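Local coordinates for protein beta-xylanase (Roseburia intestinalis L1-82, PDB 6SGF) that binds xylan through this carbohydrate-binding module of family CBM86, part of a larger enzyme that probably hydrolyses internal beta-1,4-xylosidic linkages, at residues D27-L32 / S122-T127; P46-M51 / D101-A106. All coordinates share one frame; numbering follows the deposited sequence.

Contact 1: residues D27-L32 / S122-T127. With CD (cadmium ion), chain O.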
loop_
_atom_site.group_PDB
_atom_site.type_symbol
_atom_site.label_atom_id
_atom_site.label_comp_id
_atom_site.label_asym_id
_atom_site.label_seq_id
_atom_site.Cartn_x
_atom_site.Cartn_y
_atom_site.Cartn_z
ATOM N N ASP B 27 -11.531 4.522 -0.174
ATOM C CA ASP B 27 -10.663 4.419 -1.349
ATOM C C ASP B 27 -9.308 3.827 -0.965
ATOM O O ASP B 27 -8.264 4.224 -1.472
ATOM C CB ASP B 27 -10.523 5.790 -2.027
ATOM C CG ASP B 27 -11.847 6.277 -2.605
ATOM O OD1 ASP B 27 -12.746 5.446 -2.731
ATOM O OD2 ASP B 27 -12.009 7.460 -2.924
ATOM N N GLY B 28 -9.340 2.860 -0.055
ATOM C CA GLY B 28 -8.167 2.127 0.351
ATOM C C GLY B 28 -7.205 2.874 1.262
ATOM O O GLY B 28 -6.130 2.357 1.547
ATOM N N GLN B 29 -7.570 4.057 1.746
ATOM C CA GLN B 29 -6.718 4.839 2.637
ATOM C C GLN B 29 -7.455 5.198 3.922
ATOM O O GLN B 29 -8.675 5.344 3.945
ATOM C CB GLN B 29 -6.265 6.129 1.941
ATOM C CG GLN B 29 -5.491 5.824 0.669
ATOM C CD GLN B 29 -5.023 7.074 -0.059
ATOM O OE1 GLN B 29 -5.462 8.191 0.251
ATOM N NE2 GLN B 29 -4.163 6.882 -1.055
ATOM N N TRP B 30 -6.703 5.337 5.005
ATOM C CA TRP B 30 -7.278 5.856 6.238
ATOM C C TRP B 30 -7.265 7.379 6.126
ATOM O O TRP B 30 -6.192 7.989 6.146
ATOM C CB TRP B 30 -6.484 5.375 7.452
ATOM C CG TRP B 30 -6.904 4.043 8.000
ATOM C CD1 TRP B 30 -6.178 2.887 7.998
ATOM C CD2 TRP B 30 -8.158 3.730 8.614
ATOM N NE1 TRP B 30 -6.894 1.873 8.594
ATOM C CE2 TRP B 30 -8.119 2.363 8.969
ATOM C CE3 TRP B 30 -9.319 4.473 8.893
ATOM C CZ2 TRP B 30 -9.193 1.720 9.595
ATOM C CZ3 TRP B 30 -10.388 3.828 9.517
ATOM C CH2 TRP B 30 -10.308 2.472 9.872
ATOM N N LYS B 31 -8.455 7.992 6.001
ATOM C CA LYS B 31 -8.601 9.433 5.839
ATOM C C LYS B 31 -8.862 10.046 7.213
ATOM O O LYS B 31 -9.806 9.658 7.904
ATOM C CB LYS B 31 -9.718 9.775 4.846
ATOM C CG LYS B 31 -9.475 9.168 3.442
ATOM C CD LYS B 31 -10.071 9.931 2.297
ATOM C CE LYS B 31 -9.673 9.275 0.971
ATOM N NZ LYS B 31 -8.393 9.757 0.465
ATOM N N LEU B 32 -7.990 10.956 7.632
ATOM C CA LEU B 32 -8.025 11.468 8.986
ATOM C C LEU B 32 -8.311 12.963 8.989
ATOM O O LEU B 32 -7.874 13.702 8.089
ATOM C CB LEU B 32 -6.696 11.210 9.714
ATOM C CG LEU B 32 -6.081 9.823 9.562
ATOM C CD1 LEU B 32 -4.705 9.829 10.243
ATOM C CD2 LEU B 32 -6.969 8.730 10.096
ATOM N N SER B 122 -4.061 11.516 4.795
ATOM C CA SER B 122 -4.418 10.122 4.549
ATOM C C SER B 122 -3.228 9.210 4.787
ATOM O O SER B 122 -2.111 9.513 4.355
ATOM C CB SER B 122 -4.904 9.938 3.119
ATOM O OG SER B 122 -6.027 10.741 2.902
ATOM N N LEU B 123 -3.466 8.078 5.451
ATOM C CA LEU B 123 -2.438 7.062 5.621
ATOM C C LEU B 123 -2.613 6.015 4.536
ATOM O O LEU B 123 -3.690 5.426 4.420
ATOM C CB LEU B 123 -2.503 6.413 7.008
ATOM C CG LEU B 123 -1.536 5.240 7.203
ATOM C CD1 LEU B 123 -0.089 5.657 7.244
ATOM C CD2 LEU B 123 -1.863 4.436 8.436
ATOM N N VAL B 124 -1.540 5.757 3.787
ATOM C CA VAL B 124 -1.506 4.788 2.694
ATOM C C VAL B 124 -0.988 3.443 3.156
ATOM O O VAL B 124 -1.582 2.399 2.868
ATOM C CB VAL B 124 -0.628 5.344 1.543
ATOM C CG1 VAL B 124 -0.461 4.315 0.420
ATOM C CG2 VAL B 124 -1.177 6.689 1.067
ATOM N N SER B 125 0.142 3.429 3.851
ATOM C CA SER B 125 0.747 2.169 4.228
ATOM C C SER B 125 1.785 2.428 5.300
ATOM O O SER B 125 2.263 3.553 5.454
ATOM C CB SER B 125 1.401 1.493 3.033
ATOM O OG SER B 125 2.523 2.221 2.577
ATOM N N VAL B 126 2.147 1.360 6.002
ATOM C CA VAL B 126 3.260 1.356 6.944
ATOM C C VAL B 126 4.128 0.142 6.647
ATOM O O VAL B 126 3.616 -0.971 6.500
ATOM C CB VAL B 126 2.778 1.332 8.404
ATOM C CG1 VAL B 126 4.001 1.399 9.347
ATOM C CG2 VAL B 126 1.804 2.493 8.661
ATOM N N THR B 127 5.430 0.376 6.513
ATOM C CA THR B 127 6.397 -0.647 6.133
ATOM C C THR B 127 7.431 -0.833 7.234
ATOM O O THR B 127 8.003 0.144 7.708
ATOM C CB THR B 127 7.133 -0.260 4.848
ATOM O OG1 THR B 127 6.215 -0.239 3.732
ATOM C CG2 THR B 127 8.257 -1.276 4.615
HETATM CD CD CD O . -14.463 6.977 -3.751
HETATM O O HOH W 1 -3.593 2.461 0.775
HETATM O O HOH W 2 -5.738 10.738 0.058
HETATM O O HOH W 3 -14.211 9.291 -2.225
#
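Trp30 and Leu123 form the antiparallel hydrogen-bonded pair of this contact: Leu123 N donates to Trp30 O at 2.8 Å, and Trp30 N to Leu123 O at 3.1 Å. On the face they share, Trp30 CB lies 4.1 Å from Leu123 CB. The Trp30 indole leads away from strand 122-127 to meet the ring of Trp43, with NE1 bonded to the carbonyl of Leu14. Lys31 and Ser122 form the non-hydrogen-bonded pair on the other face. Gln29, extended beyond CG (chi2 180°), lies beside Val124 and points the same way, its NE2 3.7 Å from Val124 CG2. A water donates to Gln29 OE1 and also bonds Ser122 OG, while Lys31 NZ reaches Gln29 OE1 in a weak bond of 3.3 Å; Gln29 NE2 goes to the carbonyl of Asp27 of the second subunit. Another water links Gly28 O and Val124 O. Asp27 grips cadmium through OD1 (2.5 Å) and OD2 (2.6 Å), an ion also bound by Asp63 of the second subunit. In the six-stranded antiparallel sheet, strand 29-34 lies between strands 22-26 and 119-130, and Val124 and Ser125 both face Gln60 in a classic beta bulge.

Contact 2: residues P46-M51 / D101-A106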
loop_
_atom_site.group_PDB
_atom_site.type_symbol
_atom_site.label_atom_id
_atom_site.label_comp_id
_atom_site.label_asym_id
_atom_site.label_seq_id
_atom_site.Cartn_x
_atom_site.Cartn_y
_atom_site.Cartn_z
ATOM N N PRO B 46 -1.408 -6.334 12.374
ATOM C CA PRO B 46 -1.988 -7.691 12.312
ATOM C C PRO B 46 -1.198 -8.718 13.122
ATOM O O PRO B 46 -1.761 -9.741 13.528
ATOM C CB PRO B 46 -1.978 -8.017 10.811
ATOM C CG PRO B 46 -1.851 -6.715 10.128
ATOM C CD PRO B 46 -1.075 -5.816 11.042
ATOM N N GLU B 47 0.090 -8.474 13.374
ATOM C CA GLU B 47 0.991 -9.405 14.058
ATOM C C GLU B 47 2.047 -8.548 14.703
ATOM O O GLU B 47 2.427 -7.558 14.104
ATOM C CB GLU B 47 1.603 -10.329 13.010
ATOM C CG GLU B 47 2.563 -9.530 12.068
ATOM C CD GLU B 47 2.097 -9.595 10.621
ATOM O OE1 GLU B 47 0.869 -9.384 10.419
ATOM O OE2 GLU B 47 2.910 -9.905 9.723
ATOM N N SER B 48 2.455 -8.813 15.922
ATOM C CA SER B 48 3.514 -7.955 16.415
ATOM C C SER B 48 4.856 -8.439 15.900
ATOM O O SER B 48 4.991 -9.552 15.393
ATOM C CB SER B 48 3.367 -7.760 17.916
ATOM O OG SER B 48 2.887 -8.953 18.556
ATOM N N ILE B 49 5.773 -7.491 15.844
ATOM C CA ILE B 49 7.117 -7.620 15.317
ATOM C C ILE B 49 8.027 -7.228 16.464
ATOM O O ILE B 49 7.776 -6.219 17.133
ATOM C CB ILE B 49 7.327 -6.684 14.112
ATOM C CG1 ILE B 49 6.235 -6.938 13.063
ATOM C CG2 ILE B 49 8.697 -6.823 13.561
ATOM C CD1 ILE B 49 6.019 -5.793 12.067
ATOM N N GLU B 50 9.020 -8.058 16.743
ATOM C CA GLU B 50 9.949 -7.760 17.814
ATOM C C GLU B 50 10.704 -6.490 17.497
ATOM O O GLU B 50 11.291 -6.330 16.421
ATOM C CB GLU B 50 10.939 -8.905 18.009
ATOM C CG GLU B 50 10.330 -10.202 18.518
ATOM C CD GLU B 50 9.611 -10.025 19.823
ATOM O OE1 GLU B 50 10.128 -9.266 20.677
ATOM O OE2 GLU B 50 8.526 -10.623 19.983
ATOM N N MET B 51 10.763 -5.620 18.481
ATOM C CA MET B 51 11.474 -4.382 18.272
ATOM C C MET B 51 12.935 -4.614 17.885
ATOM O O MET B 51 13.444 -3.884 17.034
ATOM C CB MET B 51 11.429 -3.527 19.533
ATOM C CG MET B 51 12.430 -2.371 19.502
ATOM S SD MET B 51 11.594 -1.128 18.512
ATOM C CE MET B 51 10.570 -0.395 19.758
ATOM N N ASP B 101 12.834 -2.116 23.883
ATOM C CA ASP B 101 12.556 -3.510 24.189
ATOM C C ASP B 101 11.165 -3.926 23.730
ATOM O O ASP B 101 10.312 -3.104 23.393
ATOM C CB ASP B 101 12.726 -3.759 25.689
ATOM C CG ASP B 101 14.193 -3.790 26.105
ATOM O OD1 ASP B 101 15.041 -4.100 25.237
ATOM O OD2 ASP B 101 14.504 -3.509 27.289
ATOM N N GLY B 102 10.935 -5.232 23.777
ATOM C CA GLY B 102 9.606 -5.756 23.560
ATOM C C GLY B 102 9.252 -5.851 22.085
ATOM O O GLY B 102 10.113 -5.948 21.211
ATOM N N ALA B 103 7.951 -5.832 21.816
ATOM C CA ALA B 103 7.424 -6.009 20.472
ATOM C C ALA B 103 6.661 -4.764 20.038
ATOM O O ALA B 103 6.028 -4.092 20.862
ATOM C CB ALA B 103 6.504 -7.221 20.394
ATOM N N ILE B 104 6.745 -4.447 18.751
ATOM C CA ILE B 104 5.935 -3.373 18.189
ATOM C C ILE B 104 4.534 -3.925 18.036
ATOM O O ILE B 104 4.323 -4.876 17.282
ATOM C CB ILE B 104 6.478 -2.885 16.838
ATOM C CG1 ILE B 104 7.907 -2.386 16.989
ATOM C CG2 ILE B 104 5.517 -1.808 16.257
ATOM C CD1 ILE B 104 8.626 -2.201 15.666
ATOM N N ASP B 105 3.571 -3.320 18.724
ATOM C CA ASP B 105 2.190 -3.765 18.649
ATOM C C ASP B 105 1.294 -2.784 17.905
ATOM O O ASP B 105 0.186 -3.163 17.498
ATOM C CB ASP B 105 1.610 -3.981 20.060
ATOM C CG ASP B 105 1.647 -2.710 20.931
ATOM O OD1 ASP B 105 2.638 -1.955 20.877
ATOM O OD2 ASP B 105 0.691 -2.474 21.696
ATOM N N ALA B 106 1.745 -1.553 17.686
ATOM C CA ALA B 106 0.881 -0.533 17.105
ATOM C C ALA B 106 1.725 0.613 16.561
ATOM O O ALA B 106 2.903 0.753 16.893
ATOM C CB ALA B 106 -0.122 0.007 18.130
#
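Ile49 and Ile104 face each other as an antiparallel hydrogen-bonded pair, and the backbone carries most of the polar contact. Ile104 N donates to Ile49 O over a short 2.6 Å. The return bond from Ile49 N to Ile104 O is weak at 3.3 Å. Two residues on, beyond the non-hydrogen-bonded pair Glu50 and Ala103, Met51 N donates to Gly102 O at 2.8 Å; this bond continues the pairing beyond the end of strand 48-50. Ile104 O also takes a CA-H...O contact from Ser48, whose CB lies 3.1 Å from the same oxygen.

The apolar contact lies on the face of Ile49 and Ile104. Met51 has CG anti to its backbone N (chi1 166°) and then bends at chi2 and chi3, its side chain crossing that of Ile104 at about a right angle; Met51 SD approaches Ile104 CG1 at 4.2 Å. Asn74, Asn83 and Pro98 also touch Met51, Val72 and Leu45 pack on Ile104, and Phe9 lies against Ile49.

On the exposed side, Ser48 CB meets the Ala103 methyl CB at 4.0 Å. The Glu50 side chain starts away from strand 103-106, but a bend at chi2 (-57°) turns CD, and the end of the side chain comes nearer again: Glu50 OE2 lies 4.0 Å from Ala103 CB, while Glu50 OE1 and Gly102 O are two acceptors at 3.4 Å with no bond between them.

This is plain sheet packing, joining neighbouring strands 40-50 and 103-110 of the five-stranded sheet well away from the bound xylose units. Buried Ile104 and Met51 meet by apolar contact, while exposed Ser48 and Glu50 add side-chain contacts without hydrogen bonds, and register here therefore rests on main-chain bonds.

Contact 1 is the more buried of the two, with no exposed residue among those that touch, whereas contact 2 is only partly buried and has exposed residues, Ser48 and Glu50 among them. Each joins neighbouring antiparallel strands, but in different sheets: strands 29-34 and 119-130 in the six-stranded one, strands 40-50 and 103-110 in the five-stranded one. Their centres are about 20 Å apart and their nearest atoms about 7 Å, so they do not touch; contact 2 is nested inside the chain loop that contact 1 closes. Backbone pairing is common to both. Contact 1 adds waters, a metal and a second subunit, while contact 2 adds a methionine-isoleucine contact and is untouched by the other chain.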